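Local coordinates for peptidoglycan synthetase penicillin-binding protein 3 (Bifidobacterium adolescentis, PDB 4YE5) that probably binds penicillin and, as a member of the transpeptidase family, probably cross-links the peptide stems of peptidoglycan in the cell wall, at residues L217-D222 with G253-L258; T372-P377 with Q427-S432. One frame throughout, in Å; residues are numbered along the deposited sequence.

Contact 1. Residues L217-D222 with G253-L258; sequences LTIDRD and GDILAL
T218 and I255 meet because the threonine's first torsion (chi1 59°) sets OG1 between the backbone N and the carbonyl carbon and CG2 beside the backbone N. From there OG1 donates to I255 O at 2.6 Å, arriving at a bent C=O...O angle and tilted 26° out of the carbonyl plane. R428 O, in the loop before strand 430-434, is a second hydrogen-bond partner of the same hydroxyl. The methyl CG2 of T218 takes the other direction and rests 3.7 Å from D254 CG, the two side chains crossing obliquely. That carboxylate is itself paired with R428, whose NE forms a salt bridge with OD1.

I219 reaches back by its tip. Its second torsion (chi2 -72°) swings CD1 toward the segment 253-258, 4.0 Å from I255 CG2 and 3.8 Å from A257 CA, although CB starts out pointing away. Its CA lies 3.6 Å from L256 O, a CA-H...O contact next to the main backbone bond: D220 N donates to L256 O at 3.0 Å with a nearly straight N-H...O angle. L256 CD1, meanwhile, packs 3.6 Å from T218 O.

While its N is engaged by L256, D220 uses its carboxylate as N-cap of helix 221-238; OD1 accepts from V223 N and, weakly, from D222 N. On the partner side L256 and A257 both face V247, a classic beta bulge at the corner of strand 255-260. A capped helix start thus meets a bulged edge strand, where the leading helix of the penicillin-binding transpeptidase fold joins its five-stranded antiparallel sheet.

Contact 2. Residues T372-P377 with Q427-S432; sequences TGLNLP and QRIIKS
L374 reaches Q427 and I429 with a single methyl. Its first torsion (chi1 -67°) holds CG beside the backbone N, anti to the carbonyl carbon, and from CG the CD2 branch makes the contacts. CD2 lies 3.6 Å from Q427 O and has apolar neighbours in Q427 CB at 4.0 Å and I429 CG2 at 4.1 Å, resting against the backbone between those two residues.

The start of this leucine is fixed by T372. With chi1 at 61°, OG1 of T372 sits between its own N and carbonyl carbon and accepts from L374 N at 3.0 Å, with an N-H...O angle of 162°: an ST turn. The same OG1 is hydrogen-bonded to E379.

Q427 runs extended beyond CG, bringing OE1 to 3.8 Å from T372 CB. No direct hydrogen bond spans the two segments; two waters do the bridging. Water 1 donates to T372 O at 2.7 Å and to Q427 OE1 at 2.8 Å, while accepting from Q427 N. Water 2 also donates to T372 O, and to Q427 O at 2.6 Å. The T372 carbonyl thus receives both waters, and water 1 links OE1 to the backbone N of the same residue. The side-chain NE2 of Q427 is held by Q248 OE1 and M409 O.

Helix 408-419 borders the contact, M409 touching both T372 and L374. I429 packs on M176 of helix 172-176, and immediately beyond it strand 430-434 lies antiparallel to strand 214-217.

Along the chain, strand 214-217 runs into contact 1, which closes a loop holding most of helix 221-238 and strand 242-249. Contact 2 opens only later and closes its own loop, containing helices 394-397 and 408-419, so the two are in series, neither nested nor crossed. In space their centres are 11 Å apart and they touch directly. T218 N probably donates to I429 O at 2.8 Å, R428 shares backbone hydrogen bonds with G253 and I255, and I255 CD1 packs 3.7 Å from L374 CD1. Segment 427-432 consequently links the five-stranded sheet, through its edge strand 255-260, with the mixed sheet containing strands 214-217 and 430-434.

Contact 1. Residues L217-D222 with G253-L258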
loop_
_atom_site.group_PDB
_atom_site.type_symbol
_atom_site.label_atom_id
_atom_site.label_comp_id
_atom_site.label_asym_id
_atom_site.label_seq_id
_atom_site.Cartn_x
_atom_site.Cartn_y
_atom_site.Cartn_z
ATOM N N LEU A 217 -7.764 5.718 -0.238
ATOM C CA LEU A 217 -6.436 5.547 0.365
ATOM C C LEU A 217 -6.046 6.812 1.116
ATOM O O LEU A 217 -6.593 7.875 0.848
ATOM C CB LEU A 217 -5.378 5.293 -0.734
ATOM C CG LEU A 217 -5.688 4.163 -1.732
ATOM C CD1 LEU A 217 -4.455 3.949 -2.669
ATOM C CD2 LEU A 217 -6.000 2.914 -0.931
ATOM N N THR A 218 -5.097 6.700 2.041
ATOM C CA THR A 218 -4.469 7.885 2.615
ATOM C C THR A 218 -3.433 8.488 1.645
ATOM O O THR A 218 -2.994 9.625 1.832
ATOM C CB THR A 218 -3.746 7.545 3.913
ATOM O OG1 THR A 218 -2.746 6.561 3.636
ATOM C CG2 THR A 218 -4.747 7.001 4.982
ATOM N N ILE A 219 -3.041 7.714 0.632
ATOM C CA ILE A 219 -2.062 8.176 -0.353
ATOM C C ILE A 219 -2.595 9.400 -1.091
ATOM O O ILE A 219 -3.747 9.423 -1.515
ATOM C CB ILE A 219 -1.756 7.089 -1.411
ATOM C CG1 ILE A 219 -1.194 5.824 -0.762
ATOM C CG2 ILE A 219 -0.809 7.629 -2.511
ATOM C CD1 ILE A 219 0.254 5.965 -0.241
ATOM N N ASP A 220 -1.745 10.409 -1.241
ATOM C CA ASP A 220 -2.060 11.593 -2.049
ATOM C C ASP A 220 -1.352 11.460 -3.389
ATOM O O ASP A 220 -0.133 11.319 -3.434
ATOM C CB ASP A 220 -1.541 12.859 -1.361
ATOM C CG ASP A 220 -1.899 14.128 -2.122
ATOM O OD1 ASP A 220 -1.206 14.433 -3.115
ATOM O OD2 ASP A 220 -2.874 14.814 -1.730
ATOM N N ARG A 221 -2.130 11.543 -4.465
ATOM C CA ARG A 221 -1.664 11.328 -5.838
ATOM C C ARG A 221 -0.507 12.268 -6.163
ATOM O O ARG A 221 0.465 11.860 -6.782
ATOM C CB ARG A 221 -2.838 11.589 -6.808
ATOM C CG ARG A 221 -2.801 10.892 -8.152
ATOM C CD ARG A 221 -4.046 11.246 -9.009
ATOM N NE ARG A 221 -4.132 12.684 -9.180
ATOM C CZ ARG A 221 -3.735 13.345 -10.263
ATOM N NH1 ARG A 221 -3.288 12.700 -11.329
ATOM N NH2 ARG A 221 -3.825 14.662 -10.288
ATOM N N ASP A 222 -0.608 13.527 -5.738
ATOM C CA ASP A 222 0.440 14.520 -6.017
ATOM C C ASP A 222 1.725 14.263 -5.229
ATOM O O ASP A 222 2.829 14.409 -5.763
ATOM C CB ASP A 222 -0.074 15.945 -5.768
ATOM C CG ASP A 222 -1.366 16.242 -6.546
ATOM O OD1 ASP A 222 -1.313 16.282 -7.798
ATOM O OD2 ASP A 222 -2.439 16.407 -5.909
ATOM N N GLY A 253 -0.371 9.038 11.682
ATOM C CA GLY A 253 0.187 7.792 11.195
ATOM C C GLY A 253 -0.264 7.428 9.789
ATOM O O GLY A 253 0.004 6.326 9.314
ATOM N N ASP A 254 -0.946 8.349 9.114
ATOM C CA ASP A 254 -1.384 8.124 7.730
ATOM C C ASP A 254 -0.240 8.158 6.744
ATOM O O ASP A 254 0.661 8.992 6.857
ATOM C CB ASP A 254 -2.389 9.179 7.291
ATOM C CG ASP A 254 -3.750 8.980 7.909
ATOM O OD1 ASP A 254 -3.948 7.945 8.585
ATOM O OD2 ASP A 254 -4.622 9.853 7.693
ATOM N N ILE A 255 -0.302 7.271 5.754
ATOM C CA ILE A 255 0.759 7.161 4.753
ATOM C C ILE A 255 0.419 7.976 3.508
ATOM O O ILE A 255 -0.522 7.663 2.804
ATOM C CB ILE A 255 0.993 5.684 4.369
ATOM C CG1 ILE A 255 1.360 4.896 5.646
ATOM C CG2 ILE A 255 2.071 5.574 3.269
ATOM C CD1 ILE A 255 1.591 3.418 5.421
ATOM N N LEU A 256 1.179 9.036 3.251
ATOM C CA LEU A 256 0.850 9.933 2.147
ATOM C C LEU A 256 1.516 9.519 0.853
ATOM O O LEU A 256 1.057 9.910 -0.227
ATOM C CB LEU A 256 1.297 11.352 2.482
ATOM C CG LEU A 256 0.291 12.295 3.151
ATOM C CD1 LEU A 256 -0.802 11.589 3.946
ATOM C CD2 LEU A 256 1.062 13.198 4.052
ATOM N N ALA A 257 2.627 8.784 0.966
ATOM C CA ALA A 257 3.317 8.220 -0.194
ATOM C C ALA A 257 4.145 7.026 0.232
ATOM O O ALA A 257 4.724 7.019 1.320
ATOM C CB ALA A 257 4.227 9.273 -0.893
ATOM N N LEU A 258 4.217 6.027 -0.647
ATOM C CA LEU A 258 5.040 4.846 -0.418
ATOM C C LEU A 258 5.512 4.407 -1.783
ATOM O O LEU A 258 4.731 3.853 -2.570
ATOM C CB LEU A 258 4.221 3.734 0.249
ATOM C CG LEU A 258 4.930 2.422 0.614
ATOM C CD1 LEU A 258 6.147 2.718 1.532
ATOM C CD2 LEU A 258 3.962 1.454 1.319
#

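Contact 2. Residues T372-P377 with Q427-S432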
loop_
_atom_site.group_PDB
_atom_site.type_symbol
_atom_site.label_atom_id
_atom_site.label_comp_id
_atom_site.label_asym_id
_atom_site.label_seq_id
_atom_site.Cartn_x
_atom_site.Cartn_y
_atom_site.Cartn_z
ATOM N N THR A 372 3.463 -4.368 10.749
ATOM C CA THR A 372 2.945 -2.996 10.824
ATOM C C THR A 372 1.444 -2.986 11.099
ATOM O O THR A 372 0.900 -2.020 11.637
ATOM C CB THR A 372 3.160 -2.235 9.514
ATOM O OG1 THR A 372 2.466 -2.913 8.459
ATOM C CG2 THR A 372 4.658 -2.149 9.191
ATOM N N GLY A 373 0.776 -4.067 10.720
ATOM C CA GLY A 373 -0.675 -4.121 10.806
ATOM C C GLY A 373 -1.328 -3.596 9.535
ATOM O O GLY A 373 -2.541 -3.649 9.399
ATOM N N LEU A 374 -0.529 -3.096 8.594
ATOM C CA LEU A 374 -1.078 -2.612 7.316
ATOM C C LEU A 374 -1.619 -3.731 6.423
ATOM O O LEU A 374 -2.451 -3.482 5.547
ATOM C CB LEU A 374 -0.022 -1.828 6.536
ATOM C CG LEU A 374 0.443 -0.494 7.135
ATOM C CD1 LEU A 374 1.780 -0.098 6.520
ATOM C CD2 LEU A 374 -0.596 0.597 6.930
ATOM N N ASN A 375 -1.120 -4.946 6.630
ATOM C CA ASN A 375 -1.521 -6.121 5.840
ATOM C C ASN A 375 -1.258 -6.009 4.340
ATOM O O ASN A 375 -2.004 -6.561 3.540
ATOM C CB ASN A 375 -2.993 -6.469 6.056
ATOM C CG ASN A 375 -3.336 -6.683 7.514
ATOM O OD1 ASN A 375 -2.593 -7.333 8.255
ATOM N ND2 ASN A 375 -4.469 -6.130 7.938
ATOM N N LEU A 376 -0.209 -5.297 3.953
ATOM C CA LEU A 376 0.189 -5.239 2.546
ATOM C C LEU A 376 0.670 -6.618 2.122
ATOM O O LEU A 376 1.425 -7.263 2.862
ATOM C CB LEU A 376 1.320 -4.220 2.370
ATOM C CG LEU A 376 0.834 -2.780 2.607
ATOM C CD1 LEU A 376 1.982 -1.852 2.912
ATOM C CD2 LEU A 376 0.064 -2.311 1.390
ATOM N N PRO A 377 0.210 -7.103 0.951
ATOM C CA PRO A 377 0.717 -8.399 0.473
ATOM C C PRO A 377 2.232 -8.326 0.261
ATOM O O PRO A 377 2.712 -7.343 -0.297
ATOM C CB PRO A 377 -0.006 -8.581 -0.864
ATOM C CG PRO A 377 -1.306 -7.807 -0.685
ATOM C CD PRO A 377 -0.872 -6.583 0.096
ATOM N N GLN A 427 0.080 2.526 11.791
ATOM C CA GLN A 427 0.016 3.265 10.533
ATOM C C GLN A 427 -1.268 2.947 9.793
ATOM O O GLN A 427 -1.882 1.905 10.032
ATOM C CB GLN A 427 1.222 2.937 9.658
ATOM C CG GLN A 427 2.495 3.557 10.192
ATOM C CD GLN A 427 3.699 2.716 9.839
ATOM O OE1 GLN A 427 3.711 1.494 10.075
ATOM N NE2 GLN A 427 4.726 3.355 9.288
ATOM N N ARG A 428 -1.665 3.843 8.896
ATOM C CA ARG A 428 -2.894 3.649 8.118
ATOM C C ARG A 428 -2.648 3.931 6.644
ATOM O O ARG A 428 -1.985 4.899 6.306
ATOM C CB ARG A 428 -4.017 4.572 8.617
ATOM C CG ARG A 428 -5.373 4.235 8.022
ATOM C CD ARG A 428 -6.521 4.989 8.730
ATOM N NE ARG A 428 -6.407 6.436 8.533
ATOM C CZ ARG A 428 -7.438 7.275 8.438
ATOM N NH1 ARG A 428 -8.687 6.830 8.509
ATOM N NH2 ARG A 428 -7.215 8.570 8.257
ATOM N N ILE A 429 -3.184 3.085 5.773
ATOM C CA ILE A 429 -3.150 3.370 4.355
ATOM C C ILE A 429 -4.561 3.355 3.745
ATOM O O ILE A 429 -4.795 3.971 2.692
ATOM C CB ILE A 429 -2.209 2.402 3.595
ATOM C CG1 ILE A 429 -1.894 2.956 2.197
ATOM C CG2 ILE A 429 -2.794 1.006 3.550
ATOM C CD1 ILE A 429 -0.755 2.230 1.510
ATOM N N ILE A 430 -5.497 2.661 4.400
ATOM C CA ILE A 430 -6.903 2.713 3.994
ATOM C C ILE A 430 -7.644 3.746 4.846
ATOM O O ILE A 430 -7.842 3.549 6.040
ATOM C CB ILE A 430 -7.607 1.339 4.143
ATOM C CG1 ILE A 430 -6.874 0.255 3.354
ATOM C CG2 ILE A 430 -9.067 1.436 3.693
ATOM C CD1 ILE A 430 -6.688 0.553 1.868
ATOM N N LYS A 431 -8.040 4.851 4.232
ATOM C CA LYS A 431 -8.651 5.963 4.949
ATOM C C LYS A 431 -10.153 5.738 5.179
ATOM O O LYS A 431 -10.661 5.930 6.288
ATOM C CB LYS A 431 -8.415 7.248 4.155
ATOM C CG LYS A 431 -9.216 8.470 4.554
ATOM C CD LYS A 431 -8.626 9.677 3.829
ATOM C CE LYS A 431 -9.453 10.910 4.008
ATOM N NZ LYS A 431 -8.863 12.049 3.260
ATOM N N SER A 432 -10.863 5.335 4.130
ATOM C CA SER A 432 -12.308 5.123 4.249
ATOM C C SER A 432 -12.877 4.148 3.231
ATOM O O SER A 432 -12.224 3.795 2.244
ATOM C CB SER A 432 -13.075 6.451 4.198
ATOM O OG SER A 432 -12.916 7.102 2.952
HETATM O O HOH W 1 2.020 0.381 12.020
HETATM O O HOH W 2 -1.517 -0.484 11.049
#